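PDB 4CKM: SAS-6 from Leishmania major, which forms the central ring of the centriolar and basal-body cartwheel, where head-to-head contacts of its N-terminal domains join coiled-coil dimers and probably help set ninefold symmetry. Local coordinates for the interface of chains A and B. Sequence-based numbering; all coordinates share one arbitrary frame. Chains: chain A/B, SAS-6.

The interface of chains A and B. Residues chain A 160-165; chain B 110, 112.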
ATOM      1  N   THR A 160      10.157   4.914  -3.409  1.00 33.15           N
ATOM      2  CA  THR A 160      10.535   4.127  -4.564  1.00 36.53           C
ATOM      3  C   THR A 160      11.717   3.248  -4.187  1.00 37.73           C
ATOM      4  O   THR A 160      12.734   3.744  -3.786  1.00 37.84           O
ATOM      5  CB  THR A 160      10.830   5.023  -5.779  1.00 36.66           C
ATOM      6  OG1 THR A 160       9.589   5.573  -6.267  1.00 40.31           O
ATOM      7  CG2 THR A 160      11.422   4.206  -6.910  1.00 39.25           C
ATOM      8  N   THR A 161      11.545   1.935  -4.260  1.00 40.50           N
ATOM      9  CA  THR A 161      12.619   0.995  -3.994  1.00 40.11           C
ATOM     10  C   THR A 161      13.214   0.626  -5.336  1.00 43.54           C
ATOM     11  O   THR A 161      12.829   1.200  -6.355  1.00 40.35           O
ATOM     12  CB  THR A 161      12.094  -0.263  -3.294  1.00 40.01           C
ATOM     13  OG1 THR A 161      11.202  -0.962  -4.162  1.00 38.18           O
ATOM     14  CG2 THR A 161      11.347   0.113  -2.003  1.00 41.24           C
ATOM     15  N   ASP A 162      14.139  -0.330  -5.340  1.00 44.60           N
ATOM     16  CA  ASP A 162      14.718  -0.819  -6.585  1.00 49.23           C
ATOM     17  C   ASP A 162      13.674  -1.587  -7.383  1.00 47.03           C
ATOM     18  O   ASP A 162      13.854  -1.832  -8.558  1.00 47.74           O
ATOM     19  CB  ASP A 162      15.903  -1.762  -6.306  1.00 55.00           C
ATOM     20  CG  ASP A 162      17.175  -1.025  -5.879  1.00 59.31           C
ATOM     21  OD1 ASP A 162      17.403   0.125  -6.322  1.00 65.72           O
ATOM     22  OD2 ASP A 162      17.962  -1.612  -5.106  1.00 63.06           O
ATOM     23  N   PHE A 163      12.593  -1.998  -6.742  1.00 43.02           N
ATOM     24  CA  PHE A 163      11.662  -2.885  -7.389  1.00 43.04           C
ATOM     25  C   PHE A 163      10.327  -2.236  -7.736  1.00 37.57           C
ATOM     26  O   PHE A 163       9.679  -2.620  -8.722  1.00 33.19           O
ATOM     27  CB  PHE A 163      11.509  -4.116  -6.508  1.00 49.88           C
ATOM     28  CG  PHE A 163      12.840  -4.785  -6.196  1.00 61.51           C
ATOM     29  CD1 PHE A 163      13.493  -5.563  -7.168  1.00 63.71           C
ATOM     30  CD2 PHE A 163      13.455  -4.619  -4.943  1.00 66.42           C
ATOM     31  CE1 PHE A 163      14.709  -6.167  -6.894  1.00 67.23           C
ATOM     32  CE2 PHE A 163      14.673  -5.225  -4.664  1.00 68.88           C
ATOM     33  CZ  PHE A 163      15.300  -5.996  -5.640  1.00 72.24           C
ATOM     34  N   LYS A 164       9.916  -1.248  -6.948  1.00 35.13           N
ATOM     35  CA  LYS A 164       8.638  -0.567  -7.186  1.00 34.95           C
ATOM     36  C   LYS A 164       8.479   0.608  -6.263  1.00 32.38           C
ATOM     37  O   LYS A 164       9.251   0.778  -5.322  1.00 30.91           O
ATOM     38  CB  LYS A 164       7.465  -1.507  -6.909  1.00 35.82           C
ATOM     39  CG  LYS A 164       7.272  -1.815  -5.428  1.00 35.78           C
ATOM     40  CD  LYS A 164       6.431  -3.062  -5.206  1.00 35.91           C
ATOM     41  CE  LYS A 164       4.995  -2.899  -5.662  1.00 34.59           C
ATOM     42  NZ  LYS A 164       4.293  -1.847  -4.892  1.00 34.55           N
ATOM     43  N   THR A 165       7.415   1.363  -6.501  1.00 31.08           N
ATOM     44  CA  THR A 165       6.980   2.376  -5.579  1.00 31.06           C
ATOM     45  C   THR A 165       6.054   1.756  -4.544  1.00 33.10           C
ATOM     46  O   THR A 165       5.103   1.031  -4.873  1.00 31.18           O
ATOM     47  CB  THR A 165       6.300   3.541  -6.293  1.00 31.02           C
ATOM     48  OG1 THR A 165       7.250   4.161  -7.159  1.00 30.88           O
ATOM     49  CG2 THR A 165       5.797   4.566  -5.291  1.00 31.98           C
TER
ATOM     50  N   GLU B 110       2.770  -0.018  -9.846  1.00 35.28           N
ATOM     51  CA  GLU B 110       3.957   0.843  -9.895  1.00 35.11           C
ATOM     52  C   GLU B 110       5.248   0.049  -9.786  1.00 31.93           C
ATOM     53  O   GLU B 110       6.195   0.417  -9.091  1.00 33.40           O
ATOM     54  CB  GLU B 110       3.863   1.966  -8.852  1.00 37.97           C
ATOM     55  CG  GLU B 110       2.494   2.650  -8.880  1.00 44.85           C
ATOM     56  CD  GLU B 110       2.471   4.086  -8.376  1.00 53.69           C
ATOM     57  OE1 GLU B 110       3.526   4.761  -8.292  1.00 66.29           O
ATOM     58  OE2 GLU B 110       1.362   4.562  -8.096  1.00 59.44           O
ATOM     59  N   LEU B 112       8.838  -1.291 -11.106  1.00 37.44           N
ATOM     60  CA  LEU B 112       9.933  -0.755 -11.890  1.00 41.25           C
ATOM     61  C   LEU B 112      10.595  -1.827 -12.737  1.00 43.08           C
ATOM     62  O   LEU B 112      11.211  -1.517 -13.743  1.00 54.71           O
ATOM     63  CB  LEU B 112      10.966  -0.100 -10.984  1.00 42.55           C
ATOM     64  CG  LEU B 112      10.461   1.151 -10.250  1.00 45.84           C
ATOM     65  CD1 LEU B 112      11.580   1.719  -9.407  1.00 48.39           C
ATOM     66  CD2 LEU B 112       9.956   2.230 -11.199  1.00 49.92           C
TER
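A:Phe163 and A:Lys164, at the turn of a beta-hairpin, meet B:Glu110 and B:Leu112 in a two-fold symmetric head-to-head interface between two SAS-6 N-terminal domains, probably the contact that links neighbouring dimers into the cartwheel ring. Two backbone hydrogen bonds running in opposite senses pin the turn to the partner loop. The amide N of B:Leu112 gives a nearly straight bond, 172° at the hydrogen, to the carbonyl O of A:Phe163 at 2.9 Å, approaching from above the carbonyl plane. In return, the amide N of A:Thr165 donates to the carbonyl O of B:Glu110 at 3.0 Å.

Beside these bonds the B:Leu112 side chain lies over the hairpin backbone, towards A:Thr160 and A:Thr161. Its CG stands anti to its own carbonyl carbon (chi1 -66°) and packs 4.0 Å from CA of A:Lys164, while CD1 reaches on to the methyl CG2 of A:Thr160 at 3.5 Å, the two side chains crossing at about a right angle. The phenyl ring of A:Phe163 points away from this leucine, leaving the residue's carbonyl to make the contact. At the other end, the B:Glu110 chain, extended beyond CG, passes A:Thr165 at a slant. There the carboxylate OE1 lies 3.6 Å from CB of A:Thr165, a van der Waals approach rather than a polar bond.

The turn is braced from within. The hydroxyl OG1 of A:Thr161 accepts the amides of A:Phe163 and A:Lys164 and donates to the carbonyl O of A:Lys164 at 2.9 Å, on a lone pair in the carbonyl plane; this should help hold the turn in shape for the partner. A hydrogen bond between the hydroxyls of A:Thr160 and A:Thr165 ties together the ends of the two strands where they enter the turn.

In the fold, the chain A residues cap the hairpin of strands 152-160 and 165-175, whereas B:Glu110 and B:Leu112 occupy the loop between helices 102-109 and 117-130.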